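Local coordinates for ABC transporter periplasmic-binding protein YtfQ (Mycobacterium smegmatis, PDB 6HBD) that binds beta-D-galactofuranose between its two lobes and probably serves as the sugar-capturing component of an ABC transporter, at residues I125-R130 with I161-G166; V149-T154 with V209-D214. All coordinates share one frame; numbering follows the deposited sequence.

Interaction 1 (I125-R130 with I161-G166); sequences IEEGRR and IDRKTG. With ZN (zinc ion), chain F; GZL (beta-D-galactofuranose), chain L.
Arg-163 reaches from one helix past Glu-127 of the other to the bound galactofuranose, and its path can be followed atom by atom. From CB the chain sets out with CG anti to the carbonyl carbon (chi1 -77°) and then runs extended to NE, touching Phe-124 and Val-240 and carrying the guanidinium to Glu-127 and the sugar. There NE lies 3.0 Å from Glu-127 OE1, nearly along the C-O axis of that oxygen. NH2 reaches the same OE1 at 2.8 Å, completing a side-on salt bridge in which two nitrogens hold one carboxylate atom; the carboxylate and guanidinium planes are 39° apart. NH1 goes on to the sugar, 2.7 Å from GZL O3, and NH2 gives O3 a second hydrogen bond, with O3 in the guanidinium plane at its edge. Glu-127 thus probably holds the guanidinium in orientation, consistent with a second-shell role within the cleft of a periplasmic binding protein. Behind this polar end the helices 124-138 and 158-171 approach to 6.6 Å between segment axes, crossing at -37°. Glycines permit this closeness: Gly-128 C lies 3.5 Å from Gly-166 C, and Gly-166 CA makes a CA-H...O contact with Ile-125 O. On the flank, Ile-125 CD1 packs against the carboxylate of Asp-162, whose OD2 binds zinc at 2.2 Å together with Asp-158, while OD1 pairs with Arg-84.

Interaction 2 (V149-T154 with V209-D214); sequences VQLEGT and VFAQND. With GZL (beta-D-galactofuranose), chain L.
Gln-150 and Phe-210 lie side by side on one face of two parallel strands, with the amide carbon CD at the ring edge and the amide and ring planes perpendicular. With Gln-150 CG anti to the backbone N (chi1 177°), the extended chain follows the ring, bringing NE2 to 3.6 Å from Phe-210 CD2. Beneath them the backbones are closely joined: Phe-210 N bonds to Val-149 O at 2.9 Å, and Phe-210 O accepts from Leu-151 N at 3.0 Å. The opposite face is apolar, where Leu-151 CD1 meets Val-209 CG2 at 3.8 Å and also rests on the methyl of Ala-211. One more backbone bond, Gln-212 N to Leu-151 O at 3.1 Å, carries the pairing past Ala-211; the chains then part, and the Gln-212 side chain bridges the widening gap. Its OE1 accepts from Gly-153 N at 3.0 Å, a nearly straight bond (169°) arriving from above the carbonyl plane; its NE2 makes only a weak bond to Gln-150 OE1. Glu-152, partly exposed, has Lys-164 as salt-bridge partner. Further on, Asn-213 N-caps helix 214-226 and gives GZL O2 a weak hydrogen bond. Within the mixed sheet of this lobe, whose strands here run parallel, 177-184 flanks 146-152 and 236-239 flanks 208-211; helix 158-171 packs over the Gln-150 face, where Phe-167 stacks on Phe-210, and helix 189-202 meets Leu-151 on the other.

Interactions 1 and 2 have centres about 11 Å apart and belong to the same lobe. Their segments alternate along the chain: helix 124-138, strand 146-152, helix 158-171 and, later, strand 208-211. Strand 146-152 therefore leads out of the helix of 125-130 and into that of 161-166, which packs on the sheet. The two contacts join directly where Lys-164 NZ meets Glu-152 OE2 at 2.7 Å, and again where Arg-163 NH1 approaches the carbonyl oxygen of Gln-212. Both also touch the galactofuranose, one through a helix, the other through a loop following a strand, so the helix pair and the C-terminal end of the strands each contribute to the wall of the sugar cleft.

Interaction 1 (I125-R130 with I161-G166)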
# COMPACT_ATOMS: atom_id res chain seq x y z
N ILE A 125 -7.77 -5.95 -2.60
CA ILE A 125 -8.23 -7.33 -2.80
C ILE A 125 -7.75 -7.77 -4.17
O ILE A 125 -7.14 -8.82 -4.26
CB ILE A 125 -9.77 -7.50 -2.62
CG1 ILE A 125 -10.21 -7.20 -1.15
CG2 ILE A 125 -10.23 -8.92 -3.02
CD1 ILE A 125 -10.75 -5.88 -0.93
N GLU A 126 -7.96 -6.97 -5.20
CA GLU A 126 -7.49 -7.39 -6.53
C GLU A 126 -5.99 -7.40 -6.65
O GLU A 126 -5.48 -8.23 -7.40
CB GLU A 126 -8.11 -6.57 -7.63
CG GLU A 126 -9.09 -7.39 -8.43
CD GLU A 126 -8.48 -7.98 -9.68
OE1 GLU A 126 -8.72 -9.18 -9.95
OE2 GLU A 126 -7.81 -7.23 -10.41
N GLU A 127 -5.27 -6.50 -5.93
CA GLU A 127 -3.81 -6.55 -5.93
C GLU A 127 -3.42 -7.95 -5.43
O GLU A 127 -2.66 -8.65 -6.10
CB GLU A 127 -3.19 -5.46 -5.04
CG GLU A 127 -3.33 -4.08 -5.63
CD GLU A 127 -2.91 -2.94 -4.72
OE1 GLU A 127 -2.70 -3.20 -3.51
OE2 GLU A 127 -2.78 -1.80 -5.21
N GLY A 128 -4.04 -8.38 -4.32
CA GLY A 128 -3.87 -9.73 -3.76
C GLY A 128 -4.34 -10.84 -4.68
O GLY A 128 -3.60 -11.79 -4.91
N ARG A 129 -5.56 -10.74 -5.26
CA ARG A 129 -6.10 -11.75 -6.17
C ARG A 129 -5.19 -11.91 -7.38
O ARG A 129 -4.80 -13.04 -7.69
CB ARG A 129 -7.53 -11.42 -6.62
CG ARG A 129 -8.09 -12.49 -7.58
CD ARG A 129 -9.59 -12.67 -7.54
NE ARG A 129 -10.30 -11.39 -7.56
CZ ARG A 129 -10.92 -10.80 -6.53
NH1 ARG A 129 -10.94 -11.39 -5.34
NH2 ARG A 129 -11.51 -9.62 -6.69
N ARG A 130 -4.80 -10.80 -8.04
CA ARG A 130 -3.88 -10.82 -9.18
C ARG A 130 -2.56 -11.56 -8.83
O ARG A 130 -2.04 -12.35 -9.66
CB ARG A 130 -3.57 -9.39 -9.67
CG ARG A 130 -4.72 -8.74 -10.42
CD ARG A 130 -4.36 -7.43 -11.08
NE ARG A 130 -3.69 -7.65 -12.37
CZ ARG A 130 -3.64 -6.78 -13.38
NH1 ARG A 130 -4.25 -5.60 -13.29
NH2 ARG A 130 -2.99 -7.10 -14.49
N ILE A 161 -5.11 -6.65 5.38
CA ILE A 161 -6.30 -7.50 5.51
C ILE A 161 -6.82 -7.89 4.13
O ILE A 161 -7.02 -9.08 3.86
CB ILE A 161 -7.40 -6.74 6.31
CG1 ILE A 161 -7.00 -6.51 7.77
CG2 ILE A 161 -8.74 -7.47 6.23
CD1 ILE A 161 -7.55 -5.26 8.37
N ASP A 162 -7.05 -6.88 3.27
CA ASP A 162 -7.60 -7.03 1.92
C ASP A 162 -6.69 -7.82 1.00
O ASP A 162 -7.18 -8.67 0.27
CB ASP A 162 -7.90 -5.66 1.30
CG ASP A 162 -9.09 -4.89 1.88
OD1 ASP A 162 -9.60 -5.30 2.95
OD2 ASP A 162 -9.50 -3.88 1.26
N ARG A 163 -5.37 -7.57 1.05
CA ARG A 163 -4.42 -8.33 0.21
C ARG A 163 -4.39 -9.79 0.63
O ARG A 163 -4.25 -10.66 -0.25
CB ARG A 163 -3.00 -7.74 0.27
CG ARG A 163 -2.87 -6.50 -0.59
CD ARG A 163 -1.69 -5.65 -0.23
NE ARG A 163 -1.72 -4.37 -0.95
CZ ARG A 163 -0.86 -3.38 -0.77
NH1 ARG A 163 0.14 -3.50 0.10
NH2 ARG A 163 -0.97 -2.27 -1.48
N LYS A 164 -4.51 -10.07 1.95
CA LYS A 164 -4.55 -11.44 2.49
C LYS A 164 -5.77 -12.16 1.89
O LYS A 164 -5.63 -13.22 1.26
CB LYS A 164 -4.63 -11.41 4.03
CG LYS A 164 -4.58 -12.76 4.74
CD LYS A 164 -4.70 -12.58 6.25
CE LYS A 164 -4.75 -13.90 7.01
NZ LYS A 164 -3.53 -14.74 6.81
N THR A 165 -6.95 -11.52 2.05
CA THR A 165 -8.24 -12.02 1.55
C THR A 165 -8.21 -12.24 0.03
O THR A 165 -8.80 -13.20 -0.47
CB THR A 165 -9.33 -11.04 1.92
OG1 THR A 165 -9.23 -10.73 3.32
CG2 THR A 165 -10.73 -11.56 1.57
N GLY A 166 -7.56 -11.33 -0.69
CA GLY A 166 -7.45 -11.40 -2.13
C GLY A 166 -6.54 -12.52 -2.54
O GLY A 166 -6.94 -13.40 -3.30
ZN ZN F . -10.64 -2.19 2.17
C6 GZL L . -1.36 0.97 0.12
C5 GZL L . -0.55 1.65 1.20
C4 GZL L . 0.48 0.72 1.82
C3 GZL L . 1.53 0.18 0.85
C2 GZL L . 2.67 -0.14 1.80
O6 GZL L . -2.42 1.82 -0.30
O5 GZL L . -1.40 2.21 2.20
O4 GZL L . 1.26 1.44 2.79
O3 GZL L . 1.14 -0.98 0.13
C1 GZL L . 2.65 1.08 2.70
O2 GZL L . 3.93 -0.28 1.17
O1 GZL L . 3.14 0.58 3.89

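Interaction 2 (V149-T154 with V209-D214)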
# COMPACT_ATOMS: atom_id res chain seq x y z
N VAL A 149 4.60 -19.07 1.53
CA VAL A 149 4.92 -18.35 2.75
C VAL A 149 4.32 -16.96 2.50
O VAL A 149 4.21 -16.57 1.34
CB VAL A 149 6.44 -18.33 2.89
CG1 VAL A 149 6.87 -17.64 4.17
CG2 VAL A 149 6.98 -19.74 2.84
N GLN A 150 3.88 -16.23 3.55
CA GLN A 150 3.21 -14.94 3.38
C GLN A 150 3.69 -13.89 4.39
O GLN A 150 3.54 -14.08 5.60
CB GLN A 150 1.68 -15.12 3.46
CG GLN A 150 0.84 -13.80 3.37
CD GLN A 150 -0.64 -13.89 2.99
OE1 GLN A 150 -1.43 -13.04 3.38
NE2 GLN A 150 -1.09 -14.85 2.16
N LEU A 151 4.23 -12.77 3.89
CA LEU A 151 4.70 -11.70 4.76
C LEU A 151 3.57 -10.70 4.82
O LEU A 151 3.26 -10.08 3.81
CB LEU A 151 6.01 -11.10 4.24
CG LEU A 151 7.14 -12.10 3.99
CD1 LEU A 151 8.16 -11.54 3.06
CD2 LEU A 151 7.78 -12.51 5.27
N GLU A 152 2.88 -10.64 5.95
CA GLU A 152 1.72 -9.80 6.15
C GLU A 152 2.12 -8.37 6.55
O GLU A 152 3.08 -8.19 7.28
CB GLU A 152 0.78 -10.38 7.22
CG GLU A 152 0.20 -11.75 6.89
CD GLU A 152 -0.60 -12.35 8.03
OE1 GLU A 152 -0.17 -12.23 9.20
OE2 GLU A 152 -1.66 -12.95 7.75
N GLY A 153 1.38 -7.38 6.06
CA GLY A 153 1.64 -6.00 6.42
C GLY A 153 1.18 -5.70 7.82
O GLY A 153 0.63 -6.59 8.48
N THR A 154 1.36 -4.44 8.27
CA THR A 154 0.95 -3.97 9.59
C THR A 154 -0.41 -4.55 10.00
O THR A 154 -1.37 -4.46 9.23
CB THR A 154 0.93 -2.44 9.63
OG1 THR A 154 2.28 -1.97 9.57
CG2 THR A 154 0.24 -1.87 10.87
N VAL A 209 7.17 -17.14 -1.86
CA VAL A 209 6.84 -16.20 -0.79
C VAL A 209 5.97 -15.09 -1.42
O VAL A 209 6.23 -14.66 -2.54
CB VAL A 209 8.08 -15.67 0.01
CG1 VAL A 209 9.39 -15.96 -0.70
CG2 VAL A 209 7.97 -14.19 0.41
N PHE A 210 4.92 -14.69 -0.72
CA PHE A 210 4.03 -13.64 -1.16
C PHE A 210 4.19 -12.52 -0.16
O PHE A 210 3.69 -12.62 0.97
CB PHE A 210 2.57 -14.11 -1.24
CG PHE A 210 1.56 -12.98 -1.32
CD1 PHE A 210 1.63 -12.02 -2.32
CD2 PHE A 210 0.60 -12.82 -0.33
CE1 PHE A 210 0.74 -10.95 -2.36
CE2 PHE A 210 -0.29 -11.75 -0.36
CZ PHE A 210 -0.21 -10.83 -1.38
N ALA A 211 4.91 -11.47 -0.58
CA ALA A 211 5.12 -10.31 0.26
C ALA A 211 4.02 -9.31 -0.04
O ALA A 211 3.80 -9.00 -1.20
CB ALA A 211 6.49 -9.71 0.00
N GLN A 212 3.33 -8.81 0.98
CA GLN A 212 2.24 -7.85 0.77
C GLN A 212 2.76 -6.45 0.47
O GLN A 212 1.98 -5.53 0.24
CB GLN A 212 1.27 -7.85 1.96
CG GLN A 212 0.37 -9.08 1.97
CD GLN A 212 -0.47 -9.14 3.21
OE1 GLN A 212 -0.62 -8.17 3.95
NE2 GLN A 212 -1.04 -10.31 3.47
N ASN A 213 4.09 -6.29 0.49
CA ASN A 213 4.72 -5.01 0.20
C ASN A 213 6.13 -5.39 -0.22
O ASN A 213 6.73 -6.22 0.45
CB ASN A 213 4.63 -4.15 1.45
CG ASN A 213 5.84 -3.41 1.86
OD1 ASN A 213 6.58 -3.83 2.73
ND2 ASN A 213 6.04 -2.26 1.24
N ASP A 214 6.60 -4.92 -1.39
CA ASP A 214 7.89 -5.40 -1.88
C ASP A 214 9.08 -5.05 -0.96
O ASP A 214 10.10 -5.72 -1.08
CB ASP A 214 8.19 -5.06 -3.36
CG ASP A 214 7.89 -3.71 -3.92
OD1 ASP A 214 7.89 -2.73 -3.15
OD2 ASP A 214 7.70 -3.62 -5.16
C6 GZL L . -1.36 0.97 0.12
C5 GZL L . -0.55 1.65 1.20
C4 GZL L . 0.48 0.72 1.82
C3 GZL L . 1.53 0.18 0.85
C2 GZL L . 2.67 -0.14 1.80
O6 GZL L . -2.42 1.82 -0.30
O5 GZL L . -1.40 2.21 2.20
O4 GZL L . 1.26 1.44 2.79
O3 GZL L . 1.14 -0.98 0.13
C1 GZL L . 2.65 1.08 2.70
O2 GZL L . 3.93 -0.28 1.17
O1 GZL L . 3.14 0.58 3.89